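Local atomic coordinates of peptide ABC transporter, peptide-binding protein (Thermus thermophilus, PDB entry 2D5W), a protein that binds oligopeptides, seen here with a bound pentapeptide, and probably delivers them to an ABC transporter for uptake into the cell. Residues R292-I306 with A544-K558. Sequence-based numbering, arbitrary orientation.
Sequences RFDIWFVPGAIWEHI and ALPLYFRANPYVVRK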
loop_
_atom_site.group_PDB
_atom_site.type_symbol
_atom_site.label_atom_id
_atom_site.label_comp_id
_atom_site.label_asym_id
_atom_site.label_seq_id
_atom_site.Cartn_x
_atom_site.Cartn_y
_atom_site.Cartn_z
ATOM N N ARG A 292 -11.749 27.687 -10.793
ATOM C CA ARG A 292 -11.538 27.305 -9.403
ATOM C C ARG A 292 -10.565 26.151 -9.200
ATOM O O ARG A 292 -9.647 26.249 -8.386
ATOM C CB ARG A 292 -12.886 26.948 -8.764
ATOM C CG ARG A 292 -13.924 28.056 -8.871
ATOM C CD ARG A 292 -15.305 27.591 -8.414
ATOM N NE ARG A 292 -15.388 27.384 -6.970
ATOM C CZ ARG A 292 -15.662 26.221 -6.385
ATOM N NH1 ARG A 292 -15.877 25.132 -7.113
ATOM N NH2 ARG A 292 -15.739 26.153 -5.065
ATOM N N PHE A 293 -10.765 25.063 -9.938
ATOM C CA PHE A 293 -9.917 23.882 -9.795
ATOM C C PHE A 293 -9.635 23.195 -11.114
ATOM O O PHE A 293 -10.364 23.366 -12.087
ATOM C CB PHE A 293 -10.591 22.828 -8.900
ATOM C CG PHE A 293 -10.831 23.274 -7.491
ATOM C CD1 PHE A 293 -11.944 24.042 -7.160
ATOM C CD2 PHE A 293 -9.938 22.919 -6.487
ATOM C CE1 PHE A 293 -12.163 24.449 -5.846
ATOM C CE2 PHE A 293 -10.144 23.319 -5.174
ATOM C CZ PHE A 293 -11.257 24.087 -4.850
ATOM N N ASP A 294 -8.565 22.409 -11.123
ATOM C CA ASP A 294 -8.208 21.594 -12.274
ATOM C C ASP A 294 -8.420 20.158 -11.807
ATOM O O ASP A 294 -8.158 19.827 -10.645
ATOM C CB ASP A 294 -6.745 21.794 -12.680
ATOM C CG ASP A 294 -6.516 23.120 -13.372
ATOM O OD1 ASP A 294 -6.041 24.065 -12.710
ATOM O OD2 ASP A 294 -6.828 23.218 -14.577
ATOM N N ILE A 295 -8.924 19.316 -12.700
ATOM C CA ILE A 295 -9.170 17.916 -12.380
ATOM C C ILE A 295 -8.270 17.065 -13.263
ATOM O O ILE A 295 -8.254 17.226 -14.483
ATOM C CB ILE A 295 -10.640 17.534 -12.645
ATOM C CG1 ILE A 295 -11.565 18.471 -11.863
ATOM C CG2 ILE A 295 -10.880 16.079 -12.243
ATOM C CD1 ILE A 295 -13.031 18.326 -12.219
ATOM N N TRP A 296 -7.522 16.161 -12.641
ATOM C CA TRP A 296 -6.601 15.281 -13.355
ATOM C C TRP A 296 -6.849 13.825 -13.002
ATOM O O TRP A 296 -7.314 13.520 -11.907
ATOM C CB TRP A 296 -5.151 15.595 -12.978
ATOM C CG TRP A 296 -4.759 17.024 -13.102
ATOM C CD1 TRP A 296 -4.730 17.960 -12.109
ATOM C CD2 TRP A 296 -4.308 17.680 -14.287
ATOM N NE1 TRP A 296 -4.280 19.163 -12.604
ATOM C CE2 TRP A 296 -4.014 19.017 -13.939
ATOM C CE3 TRP A 296 -4.119 17.266 -15.612
ATOM C CZ2 TRP A 296 -3.541 19.946 -14.874
ATOM C CZ3 TRP A 296 -3.649 18.188 -16.539
ATOM C CH2 TRP A 296 -3.365 19.514 -16.164
ATOM N N PHE A 297 -6.520 12.931 -13.929
ATOM C CA PHE A 297 -6.655 11.495 -13.705
ATOM C C PHE A 297 -5.280 10.897 -13.960
ATOM O O PHE A 297 -4.750 10.989 -15.067
ATOM C CB PHE A 297 -7.692 10.902 -14.658
ATOM C CG PHE A 297 -9.094 11.348 -14.369
ATOM C CD1 PHE A 297 -9.909 10.619 -13.512
ATOM C CD2 PHE A 297 -9.593 12.516 -14.935
ATOM C CE1 PHE A 297 -11.202 11.046 -13.221
ATOM C CE2 PHE A 297 -10.886 12.954 -14.650
ATOM C CZ PHE A 297 -11.691 12.217 -13.793
ATOM N N VAL A 298 -4.703 10.289 -12.930
ATOM C CA VAL A 298 -3.368 9.721 -13.041
ATOM C C VAL A 298 -3.350 8.205 -12.933
ATOM O O VAL A 298 -3.704 7.642 -11.903
ATOM C CB VAL A 298 -2.440 10.299 -11.946
ATOM C CG1 VAL A 298 -1.038 9.718 -12.078
ATOM C CG2 VAL A 298 -2.399 11.817 -12.051
ATOM N N PRO A 299 -2.947 7.520 -14.015
ATOM C CA PRO A 299 -2.900 6.058 -13.967
ATOM C C PRO A 299 -1.786 5.606 -13.029
ATOM O O PRO A 299 -0.767 6.278 -12.892
ATOM C CB PRO A 299 -2.622 5.677 -15.419
ATOM C CG PRO A 299 -3.297 6.770 -16.179
ATOM C CD PRO A 299 -2.865 7.996 -15.406
ATOM N N GLY A 300 -1.997 4.473 -12.375
ATOM C CA GLY A 300 -0.995 3.953 -11.466
ATOM C C GLY A 300 -1.189 2.463 -11.303
ATOM O O GLY A 300 -2.051 1.872 -11.950
ATOM N N ALA A 301 -0.386 1.848 -10.448
ATOM C CA ALA A 301 -0.501 0.419 -10.200
ATOM C C ALA A 301 -1.460 0.286 -9.025
ATOM O O ALA A 301 -1.053 0.044 -7.892
ATOM C CB ALA A 301 0.864 -0.162 -9.859
ATOM N N ILE A 302 -2.744 0.459 -9.323
ATOM C CA ILE A 302 -3.810 0.408 -8.331
ATOM C C ILE A 302 -4.760 -0.693 -8.778
ATOM O O ILE A 302 -5.507 -0.539 -9.748
ATOM C CB ILE A 302 -4.541 1.760 -8.277
ATOM C CG1 ILE A 302 -3.515 2.889 -8.123
ATOM C CG2 ILE A 302 -5.518 1.775 -7.107
ATOM C CD1 ILE A 302 -4.043 4.260 -8.491
ATOM N N TRP A 303 -4.740 -1.797 -8.046
ATOM C CA TRP A 303 -5.517 -2.968 -8.409
ATOM C C TRP A 303 -6.691 -3.278 -7.493
ATOM O O TRP A 303 -6.509 -3.795 -6.385
ATOM C CB TRP A 303 -4.554 -4.160 -8.488
ATOM C CG TRP A 303 -5.174 -5.476 -8.821
ATOM C CD1 TRP A 303 -5.891 -5.793 -9.939
ATOM C CD2 TRP A 303 -5.095 -6.671 -8.041
ATOM N NE1 TRP A 303 -6.266 -7.116 -9.901
ATOM C CE2 TRP A 303 -5.788 -7.679 -8.746
ATOM C CE3 TRP A 303 -4.502 -6.989 -6.812
ATOM C CZ2 TRP A 303 -5.907 -8.985 -8.261
ATOM C CZ3 TRP A 303 -4.620 -8.284 -6.331
ATOM C CH2 TRP A 303 -5.317 -9.267 -7.054
ATOM N N GLU A 304 -7.893 -2.947 -7.961
ATOM C CA GLU A 304 -9.114 -3.221 -7.206
ATOM C C GLU A 304 -9.361 -4.720 -7.371
ATOM O O GLU A 304 -9.378 -5.243 -8.492
ATOM C CB GLU A 304 -10.290 -2.417 -7.766
ATOM C CG GLU A 304 -11.562 -2.505 -6.920
ATOM C CD GLU A 304 -11.501 -1.707 -5.623
ATOM O OE1 GLU A 304 -12.420 -1.874 -4.790
ATOM O OE2 GLU A 304 -10.557 -0.908 -5.431
ATOM N N HIS A 305 -9.567 -5.407 -6.254
ATOM C CA HIS A 305 -9.724 -6.853 -6.290
ATOM C C HIS A 305 -10.497 -7.338 -5.072
ATOM O O HIS A 305 -10.815 -6.559 -4.169
ATOM C CB HIS A 305 -8.338 -7.491 -6.247
ATOM C CG HIS A 305 -7.636 -7.262 -4.947
ATOM N ND1 HIS A 305 -7.123 -6.034 -4.585
ATOM C CD2 HIS A 305 -7.478 -8.068 -3.869
ATOM C CE1 HIS A 305 -6.687 -6.092 -3.338
ATOM N NE2 HIS A 305 -6.893 -7.315 -2.881
ATOM N N ILE A 306 -10.775 -8.638 -5.046
ATOM C CA ILE A 306 -11.460 -9.242 -3.918
ATOM C C ILE A 306 -10.621 -10.403 -3.406
ATOM O O ILE A 306 -10.438 -11.404 -4.103
ATOM C CB ILE A 306 -12.862 -9.776 -4.302
ATOM C CG1 ILE A 306 -13.689 -8.653 -4.936
ATOM C CG2 ILE A 306 -13.570 -10.308 -3.057
ATOM C CD1 ILE A 306 -15.112 -9.055 -5.302
ATOM N N ALA A 544 -7.161 -14.626 -5.762
ATOM C CA ALA A 544 -7.926 -13.421 -5.451
ATOM C C ALA A 544 -8.689 -13.133 -6.738
ATOM O O ALA A 544 -8.291 -13.592 -7.810
ATOM C CB ALA A 544 -7.006 -12.255 -5.107
ATOM N N LEU A 545 -9.786 -12.391 -6.642
ATOM C CA LEU A 545 -10.576 -12.077 -7.823
ATOM C C LEU A 545 -10.213 -10.687 -8.319
ATOM O O LEU A 545 -10.430 -9.694 -7.624
ATOM C CB LEU A 545 -12.070 -12.141 -7.497
ATOM C CG LEU A 545 -12.545 -13.407 -6.775
ATOM C CD1 LEU A 545 -14.054 -13.355 -6.591
ATOM C CD2 LEU A 545 -12.154 -14.641 -7.573
ATOM N N PRO A 546 -9.632 -10.598 -9.524
ATOM C CA PRO A 546 -9.266 -9.279 -10.045
ATOM C C PRO A 546 -10.513 -8.544 -10.521
ATOM O O PRO A 546 -11.379 -9.145 -11.156
ATOM C CB PRO A 546 -8.317 -9.622 -11.188
ATOM C CG PRO A 546 -8.915 -10.897 -11.734
ATOM C CD PRO A 546 -9.305 -11.670 -10.486
ATOM N N LEU A 547 -10.618 -7.256 -10.203
ATOM C CA LEU A 547 -11.780 -6.488 -10.640
ATOM C C LEU A 547 -11.414 -5.489 -11.738
ATOM O O LEU A 547 -11.794 -5.677 -12.893
ATOM C CB LEU A 547 -12.447 -5.779 -9.451
ATOM C CG LEU A 547 -13.068 -6.708 -8.396
ATOM C CD1 LEU A 547 -13.793 -5.872 -7.350
ATOM C CD2 LEU A 547 -14.037 -7.692 -9.053
ATOM N N TYR A 548 -10.676 -4.437 -11.397
ATOM C CA TYR A 548 -10.275 -3.450 -12.396
ATOM C C TYR A 548 -9.052 -2.650 -11.967
ATOM O O TYR A 548 -8.709 -2.605 -10.785
ATOM C CB TYR A 548 -11.438 -2.495 -12.724
ATOM C CG TYR A 548 -12.103 -1.825 -11.536
ATOM C CD1 TYR A 548 -13.204 -2.406 -10.900
ATOM C CD2 TYR A 548 -11.646 -0.596 -11.063
ATOM C CE1 TYR A 548 -13.831 -1.769 -9.822
ATOM C CE2 TYR A 548 -12.263 0.041 -9.989
ATOM C CZ TYR A 548 -13.351 -0.546 -9.376
ATOM O OH TYR A 548 -13.952 0.102 -8.319
ATOM N N PHE A 549 -8.385 -2.037 -12.942
ATOM C CA PHE A 549 -7.207 -1.212 -12.679
ATOM C C PHE A 549 -7.682 0.234 -12.596
ATOM O O PHE A 549 -8.442 0.700 -13.445
ATOM C CB PHE A 549 -6.172 -1.366 -13.796
ATOM C CG PHE A 549 -5.586 -2.749 -13.894
ATOM C CD1 PHE A 549 -4.881 -3.297 -12.829
ATOM C CD2 PHE A 549 -5.725 -3.492 -15.060
ATOM C CE1 PHE A 549 -4.321 -4.573 -12.927
ATOM C CE2 PHE A 549 -5.168 -4.764 -15.166
ATOM C CZ PHE A 549 -4.466 -5.303 -14.100
ATOM N N ARG A 550 -7.217 0.941 -11.575
ATOM C CA ARG A 550 -7.639 2.313 -11.329
ATOM C C ARG A 550 -6.667 3.421 -11.681
ATOM O O ARG A 550 -5.464 3.207 -11.818
ATOM C CB ARG A 550 -8.003 2.461 -9.848
ATOM C CG ARG A 550 -9.205 1.641 -9.438
ATOM C CD ARG A 550 -9.364 1.555 -7.930
ATOM N NE ARG A 550 -9.433 2.866 -7.292
ATOM C CZ ARG A 550 -9.667 3.039 -5.998
ATOM N NH1 ARG A 550 -9.717 4.262 -5.485
ATOM N NH2 ARG A 550 -9.853 1.983 -5.214
ATOM N N ALA A 551 -7.233 4.614 -11.828
ATOM C CA ALA A 551 -6.489 5.841 -12.080
ATOM C C ALA A 551 -7.012 6.766 -10.984
ATOM O O ALA A 551 -8.220 6.806 -10.727
ATOM C CB ALA A 551 -6.814 6.411 -13.454
ATOM N N ASN A 552 -6.115 7.488 -10.321
ATOM C CA ASN A 552 -6.519 8.389 -9.247
ATOM C C ASN A 552 -6.914 9.767 -9.749
ATOM O O ASN A 552 -6.188 10.385 -10.528
ATOM C CB ASN A 552 -5.389 8.597 -8.229
ATOM C CG ASN A 552 -5.080 7.357 -7.413
ATOM O OD1 ASN A 552 -5.971 6.585 -7.065
ATOM N ND2 ASN A 552 -3.807 7.178 -7.077
ATOM N N PRO A 553 -8.084 10.261 -9.321
ATOM C CA PRO A 553 -8.492 11.593 -9.763
ATOM C C PRO A 553 -7.951 12.594 -8.741
ATOM O O PRO A 553 -7.976 12.334 -7.535
ATOM C CB PRO A 553 -10.013 11.512 -9.739
ATOM C CG PRO A 553 -10.272 10.612 -8.572
ATOM C CD PRO A 553 -9.211 9.534 -8.707
ATOM N N TYR A 554 -7.428 13.715 -9.223
ATOM C CA TYR A 554 -6.913 14.757 -8.346
ATOM C C TYR A 554 -7.600 16.073 -8.661
ATOM O O TYR A 554 -7.740 16.440 -9.829
ATOM C CB TYR A 554 -5.400 14.924 -8.510
ATOM C CG TYR A 554 -4.608 13.758 -7.976
ATOM C CD1 TYR A 554 -4.084 12.795 -8.833
ATOM C CD2 TYR A 554 -4.412 13.601 -6.606
ATOM C CE1 TYR A 554 -3.384 11.702 -8.338
ATOM C CE2 TYR A 554 -3.717 12.513 -6.102
ATOM C CZ TYR A 554 -3.207 11.570 -6.971
ATOM O OH TYR A 554 -2.520 10.489 -6.472
ATOM N N VAL A 555 -8.054 16.763 -7.620
ATOM C CA VAL A 555 -8.704 18.060 -7.772
ATOM C C VAL A 555 -7.747 19.025 -7.093
ATOM O O VAL A 555 -7.465 18.898 -5.899
ATOM C CB VAL A 555 -10.081 18.085 -7.086
ATOM C CG1 VAL A 555 -10.762 19.429 -7.332
ATOM C CG2 VAL A 555 -10.941 16.952 -7.632
ATOM N N VAL A 556 -7.247 19.988 -7.861
ATOM C CA VAL A 556 -6.250 20.923 -7.359
ATOM C C VAL A 556 -6.641 22.375 -7.589
ATOM O O VAL A 556 -6.940 22.774 -8.714
ATOM C CB VAL A 556 -4.894 20.641 -8.049
ATOM C CG1 VAL A 556 -3.809 21.537 -7.480
ATOM C CG2 VAL A 556 -4.524 19.171 -7.883
ATOM N N ARG A 557 -6.626 23.171 -6.525
ATOM C CA ARG A 557 -6.990 24.575 -6.644
ATOM C C ARG A 557 -6.020 25.319 -7.547
ATOM O O ARG A 557 -4.807 25.108 -7.489
ATOM C CB ARG A 557 -7.004 25.257 -5.276
ATOM C CG ARG A 557 -7.652 26.641 -5.312
ATOM C CD ARG A 557 -7.400 27.442 -4.049
ATOM N NE ARG A 557 -7.825 26.749 -2.834
ATOM C CZ ARG A 557 -9.089 26.572 -2.462
ATOM N NH1 ARG A 557 -10.087 27.035 -3.206
ATOM N NH2 ARG A 557 -9.358 25.940 -1.330
ATOM N N LYS A 558 -6.558 26.196 -8.385
ATOM C CA LYS A 558 -5.708 26.973 -9.270
ATOM C C LYS A 558 -4.780 27.823 -8.417
ATOM O O LYS A 558 -5.179 28.348 -7.377
ATOM C CB LYS A 558 -6.565 27.834 -10.200
ATOM C CG LYS A 558 -7.330 26.983 -11.209
ATOM C CD LYS A 558 -8.191 27.797 -12.148
ATOM C CE LYS A 558 -8.862 26.892 -13.172
ATOM N NZ LYS A 558 -7.887 26.233 -14.093
HETATM O O HOH W 1 -10.771 28.024 -5.936
HETATM O O HOH W 2 -4.791 23.745 -10.486
#
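Trp303 and Glu304 pack against Pro546, Tyr548 and Phe549 in the tight half of a long, twisted antiparallel ribbon in the mixed sheet of this family 5 solute-binding protein, where 293-308 lies between 463-469 and 544-557. Strand 293-308 turns a corner at Ala301, the centre of an inverse gamma turn, and then pairs with 544-557 again. Leu547 and Tyr548 both face Glu304 in a classic beta bulge, Glu304 O accepting from Leu547 N (2.9 Å) and Tyr548 N. With CG anti to the backbone N (chi1 179°), the Trp303 indole reaches Pro546 CB, which lies at its edge, 3.5 Å from Trp303 NE1, and Trp303 CD1 touches Phe549 CE1; the two ring systems lie oblique, planes 39° apart. Replacing this tryptophan with alanine would probably leave Pro546 CB and the Phe549 ring without their packing partner and open a gap beside Ala544 CB. Glu304 CB sits over the Tyr548 ring in a CH-pi contact, 3.8 Å from the ring centroid. Its carboxylate is shared, OE1 going to Arg418 and OE2 to Arg550. At the corner, Ile302 CD1 lies against the Asn552 amide; Ile302 packs on a basic side chain of the bound peptide, to which Asn552 OD1 makes a weak hydrogen bond. The far end is looser and wetter: Lys558 NZ forms a salt bridge with Asp294 through weak hydrogen bonds to OD1 and OD2, and a water joins Arg292 O to Arg557 NH1. There Phe293 CZ lies over one face of the Arg557 guanidinium, also paired with Asp268, 3.6 Å from Arg557 NH1. Back beside Tyr548, the Arg550-Glu304 salt bridge runs from NH2 to the syn side of OE2 at 3.0 Å, 33° out of the carboxylate plane but near the guanidinium plane.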